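Local coordinates for glutathione S-transferase 1 (Ascaris suum, PDB 4Q5F), which conjugates reduced glutathione to a wide range of hydrophobic electrophiles and can also act as a glutathione peroxidase, at the interface of chains A and B. Residues are numbered along the deposited sequence; one frame, centred on the assembly and turned at random. Chains: chain A/B, Glutathione S-transferase 1.

Contact 1: the interface of chains A and B. Residues chain A 102-103, 106, 109, 147, 151; chain B 59-60, 75.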
# COMPACT_ATOMS: atom_id res chain seq x y z
N SER A 102 -8.92 1.86 -1.53
CA SER A 102 -9.26 1.24 -0.25
C SER A 102 -9.44 -0.26 -0.38
O SER A 102 -8.91 -1.03 0.42
CB SER A 102 -10.54 1.87 0.32
OG SER A 102 -10.82 1.36 1.61
N ILE A 103 -10.20 -0.69 -1.39
CA ILE A 103 -10.46 -2.12 -1.56
C ILE A 103 -9.17 -2.84 -1.95
O ILE A 103 -8.96 -3.99 -1.58
CB ILE A 103 -11.56 -2.40 -2.61
CG1 ILE A 103 -11.84 -3.90 -2.71
CG2 ILE A 103 -11.16 -1.85 -3.97
CD1 ILE A 103 -12.27 -4.55 -1.40
N GLN A 106 -7.06 -3.31 1.10
CA GLN A 106 -7.58 -4.43 1.87
C GLN A 106 -7.12 -5.73 1.22
O GLN A 106 -6.83 -6.71 1.91
CB GLN A 106 -9.11 -4.40 1.93
CG GLN A 106 -9.71 -5.52 2.77
CD GLN A 106 -9.23 -5.48 4.21
OE1 GLN A 106 -8.91 -4.42 4.74
NE2 GLN A 106 -9.16 -6.65 4.84
N ASP A 109 -3.51 -6.44 2.19
CA ASP A 109 -3.45 -6.99 3.54
C ASP A 109 -3.67 -8.50 3.51
O ASP A 109 -3.01 -9.26 4.21
CB ASP A 109 -4.49 -6.34 4.45
CG ASP A 109 -4.09 -4.95 4.91
OD1 ASP A 109 -2.91 -4.57 4.74
OD2 ASP A 109 -4.96 -4.23 5.45
N LEU A 147 -14.83 -10.14 3.41
CA LEU A 147 -14.65 -8.69 3.40
C LEU A 147 -14.67 -8.16 1.97
O LEU A 147 -15.29 -7.14 1.68
CB LEU A 147 -13.34 -8.29 4.08
CG LEU A 147 -13.14 -8.81 5.51
CD1 LEU A 147 -11.73 -8.50 5.99
CD2 LEU A 147 -14.18 -8.22 6.45
N PHE A 151 -17.70 -5.95 0.22
CA PHE A 151 -17.44 -4.69 -0.47
C PHE A 151 -18.04 -4.73 -1.88
O PHE A 151 -18.65 -3.76 -2.33
CB PHE A 151 -15.94 -4.43 -0.55
CG PHE A 151 -15.59 -3.03 -0.97
CD1 PHE A 151 -15.52 -2.69 -2.31
CD2 PHE A 151 -15.32 -2.06 -0.02
CE1 PHE A 151 -15.20 -1.40 -2.69
CE2 PHE A 151 -15.00 -0.77 -0.39
CZ PHE A 151 -14.94 -0.44 -1.73
N PRO B 59 -16.10 -1.20 7.41
CA PRO B 59 -15.93 -1.92 6.14
C PRO B 59 -15.09 -3.19 6.26
O PRO B 59 -15.49 -4.23 5.74
CB PRO B 59 -15.21 -0.89 5.24
CG PRO B 59 -15.55 0.43 5.84
CD PRO B 59 -15.62 0.19 7.31
N PHE B 60 -13.95 -3.10 6.94
CA PHE B 60 -13.00 -4.21 7.01
C PHE B 60 -12.71 -4.65 8.44
O PHE B 60 -11.81 -5.45 8.68
CB PHE B 60 -11.69 -3.81 6.33
CG PHE B 60 -11.87 -3.32 4.92
CD1 PHE B 60 -12.69 -4.00 4.04
CD2 PHE B 60 -11.21 -2.19 4.47
CE1 PHE B 60 -12.86 -3.56 2.74
CE2 PHE B 60 -11.38 -1.74 3.18
CZ PHE B 60 -12.21 -2.42 2.31
N GLN B 75 -8.95 2.16 5.28
CA GLN B 75 -7.56 2.00 4.85
C GLN B 75 -6.78 3.32 4.88
O GLN B 75 -7.02 4.23 4.09
CB GLN B 75 -7.47 1.32 3.48
CG GLN B 75 -7.89 -0.14 3.50
CD GLN B 75 -6.83 -1.04 4.11
OE1 GLN B 75 -5.73 -0.60 4.42
NE2 GLN B 75 -7.17 -2.32 4.29
O HOH W 1 -16.24 -4.83 3.10
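The side-chain amide nitrogen NE2 of B:Gln75 is held by two acceptors of chain A. B:Gln75 NE2 donates to the amide oxygen OE1 of A:Gln106 at 2.8 Å and to the carboxylate oxygen OD2 of A:Asp109 at 3.1 Å. Both acceptors lie close to the amide plane of B:Gln75, so the pair should fix the rotation of that amide. The bond to A:Asp109 is nearly straight, 175° at the hydrogen. It joins the side chains tip to tip, and NE2 comes from above the carboxylate plane. The bond to A:Gln106 is bent, 123° at the hydrogen, and the two glutamine side chains cross at about a right angle. B:Gln75 belongs to the glutathione pocket of its own subunit. The partner subunit therefore probably helps to position a residue of that pocket, and the carboxylate may polarise its amide.

Beside this pair, B:Phe60 reaches from a loop into a groove between helices 94-114 and 129-155 of chain A. It may play the part of the lock-and-key aromatic of the alpha, mu and pi classes. A:Gln106 lies over one face of the ring, with CG 3.6 Å from the ring centroid, a CH-pi contact. Its CG is anti to the backbone N and the chain bends at chi2 (60°). The bend sets the amide plane at a moderate tilt to the ring and brings OE1 near CG of B:Phe60. B:Pro59 CB backs the opposite face. At the tip, B:Phe60 CZ packs against CD2 of A:Phe151 at 3.9 Å. A:Ile103 lies against one face of the A:Phe151 ring as a second-shell support. A:Ser102 OG stands 3.5 Å from CE2 of B:Phe60.

A water bridges the two backbones beside the ring. Water 1 lies 2.8 Å from the carbonyl oxygen O of B:Pro59 and 2.9 Å from the carbonyl oxygen O of A:Leu147.

Contact 2: the interface of chains A and B. Residues chain A 60, 72-74, 78, 82; chain B 95, 98-99, 101-102.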
# COMPACT_ATOMS: atom_id res chain seq x y z
N PHE A 60 14.76 1.33 -5.64
CA PHE A 60 14.69 0.59 -4.37
C PHE A 60 15.30 -0.81 -4.47
O PHE A 60 15.18 -1.61 -3.54
CB PHE A 60 13.24 0.47 -3.91
CG PHE A 60 12.52 1.79 -3.83
CD1 PHE A 60 13.08 2.87 -3.17
CD2 PHE A 60 11.27 1.94 -4.41
CE1 PHE A 60 12.42 4.08 -3.10
CE2 PHE A 60 10.60 3.15 -4.34
CZ PHE A 60 11.17 4.21 -3.68
N VAL A 72 11.69 7.08 -14.43
CA VAL A 72 11.43 5.78 -13.81
C VAL A 72 10.47 5.88 -12.62
O VAL A 72 10.65 6.71 -11.74
CB VAL A 72 12.75 5.13 -13.33
CG1 VAL A 72 12.49 3.75 -12.71
CG2 VAL A 72 13.76 5.06 -14.48
N LEU A 73 9.46 5.00 -12.62
CA LEU A 73 8.52 4.88 -11.52
C LEU A 73 8.59 3.48 -10.92
O LEU A 73 8.41 2.49 -11.64
CB LEU A 73 7.09 5.16 -12.01
CG LEU A 73 5.98 5.05 -10.95
CD1 LEU A 73 6.16 6.09 -9.86
CD2 LEU A 73 4.61 5.18 -11.60
N ALA A 74 8.83 3.40 -9.62
CA ALA A 74 8.92 2.12 -8.92
C ALA A 74 7.65 1.84 -8.12
O ALA A 74 6.75 2.68 -8.06
CB ALA A 74 10.14 2.10 -8.01
N ALA A 78 1.85 1.87 -7.01
CA ALA A 78 1.99 3.22 -7.54
C ALA A 78 1.92 3.19 -9.06
O ALA A 78 1.44 4.12 -9.70
CB ALA A 78 3.29 3.85 -7.07
N TYR A 82 -1.09 4.99 -11.19
CA TYR A 82 -0.66 5.96 -12.18
C TYR A 82 -1.24 5.63 -13.55
O TYR A 82 -1.82 6.49 -14.21
CB TYR A 82 0.87 6.02 -12.27
CG TYR A 82 1.36 6.87 -13.41
CD1 TYR A 82 1.55 8.24 -13.26
CD2 TYR A 82 1.63 6.31 -14.66
CE1 TYR A 82 2.00 9.02 -14.31
CE2 TYR A 82 2.07 7.09 -15.71
CZ TYR A 82 2.26 8.44 -15.53
OH TYR A 82 2.70 9.22 -16.58
N MET B 95 2.86 12.60 -12.55
CA MET B 95 4.02 11.76 -12.30
C MET B 95 4.55 12.01 -10.89
O MET B 95 5.05 11.09 -10.24
CB MET B 95 5.12 12.01 -13.33
CG MET B 95 6.41 11.23 -13.08
SD MET B 95 6.15 9.45 -12.91
CE MET B 95 5.50 9.05 -14.53
N ALA B 98 2.58 10.14 -8.39
CA ALA B 98 2.99 8.75 -8.43
C ALA B 98 4.29 8.55 -7.65
O ALA B 98 4.43 7.57 -6.92
CB ALA B 98 3.16 8.29 -9.87
N GLN B 99 5.22 9.48 -7.80
CA GLN B 99 6.49 9.42 -7.08
C GLN B 99 6.24 9.52 -5.58
O GLN B 99 6.95 8.89 -4.79
CB GLN B 99 7.43 10.53 -7.54
CG GLN B 99 7.94 10.38 -8.97
CD GLN B 99 8.79 9.14 -9.17
OE1 GLN B 99 9.38 8.61 -8.23
NE2 GLN B 99 8.84 8.66 -10.41
N ASP B 101 3.45 8.45 -4.13
CA ASP B 101 2.93 7.12 -3.82
C ASP B 101 4.07 6.11 -3.72
O ASP B 101 4.06 5.23 -2.86
CB ASP B 101 1.95 6.66 -4.91
CG ASP B 101 0.65 7.42 -4.89
OD1 ASP B 101 0.41 8.19 -3.93
OD2 ASP B 101 -0.15 7.24 -5.83
N SER B 102 5.05 6.26 -4.61
CA SER B 102 6.14 5.30 -4.71
C SER B 102 6.98 5.26 -3.44
O SER B 102 7.24 4.20 -2.89
CB SER B 102 7.02 5.63 -5.91
OG SER B 102 7.95 4.59 -6.17
O HOH W 2 0.45 6.51 -8.42
O HOH W 3 9.92 5.62 -8.16
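In this sigma-class glutathione transferase, A:Leu73 and A:Tyr82 of the N-terminal domain pack on helix 94-114 of chain B. Among the apolar contacts, A:Leu73 lays CD1 against B:Ala98, 3.7 Å from its CB. A:Leu73 CG is anti to the backbone N (chi1 179°), which points the branch away from strand 71-74 and toward the helix. The same B:Ala98 methyl meets the A:Tyr82 ring at CD1, so it sits between leucine and tyrosine. Farther along, the methyl CE of B:Met95 lies over a face of the A:Tyr82 ring, displaced toward the CE1-CZ rim, 3.5 Å from CZ and close to the phenol oxygen OH. The methionine chain bends at chi2 and chi3, and the bends bring CE to the ring. A:Ala78 CB meets CB of B:Asp101 at 3.8 Å.

The direct polar bonds go to backbone carbonyls. B:Gln99 donates from its amide NE2 to A:Val72 O at 3.0 Å, with 154° at the hydrogen. The donor is tilted out of the carbonyl plane. B:Ser102 OG makes a weak bond to A:Ala74 O.

Two waters extend the polar set. Water 3 bridges A:Ala74 N to both B:Gln99 OE1 and B:Ser102 OG. The amide of B:Gln99 thus uses both ends on strand 71-74, its oxygen through this water. Water 2 links A:Ala78 O, at 2.9 Å, to the carboxylate OD2 of B:Asp101, at 2.8 Å.

The C-alpha centres of contact 1 and contact 2 are about 23 Å apart. Both use helix 94-114, from chain A in contact 1 and from chain B in contact 2. Because the dimer is two-fold symmetric, each contact also occurs with the chains exchanged. The Ser102 and Phe60 positions take part in both, so the twin of one contact adjoins the other. In each subunit the start of helix 94-114 meets strand 71-74 and helix 76-86 of the partner, while residues further along meet the partner's Phe60 loop and Gln75. One helix thus probably links the dimer interface to the partner's glutathione pocket.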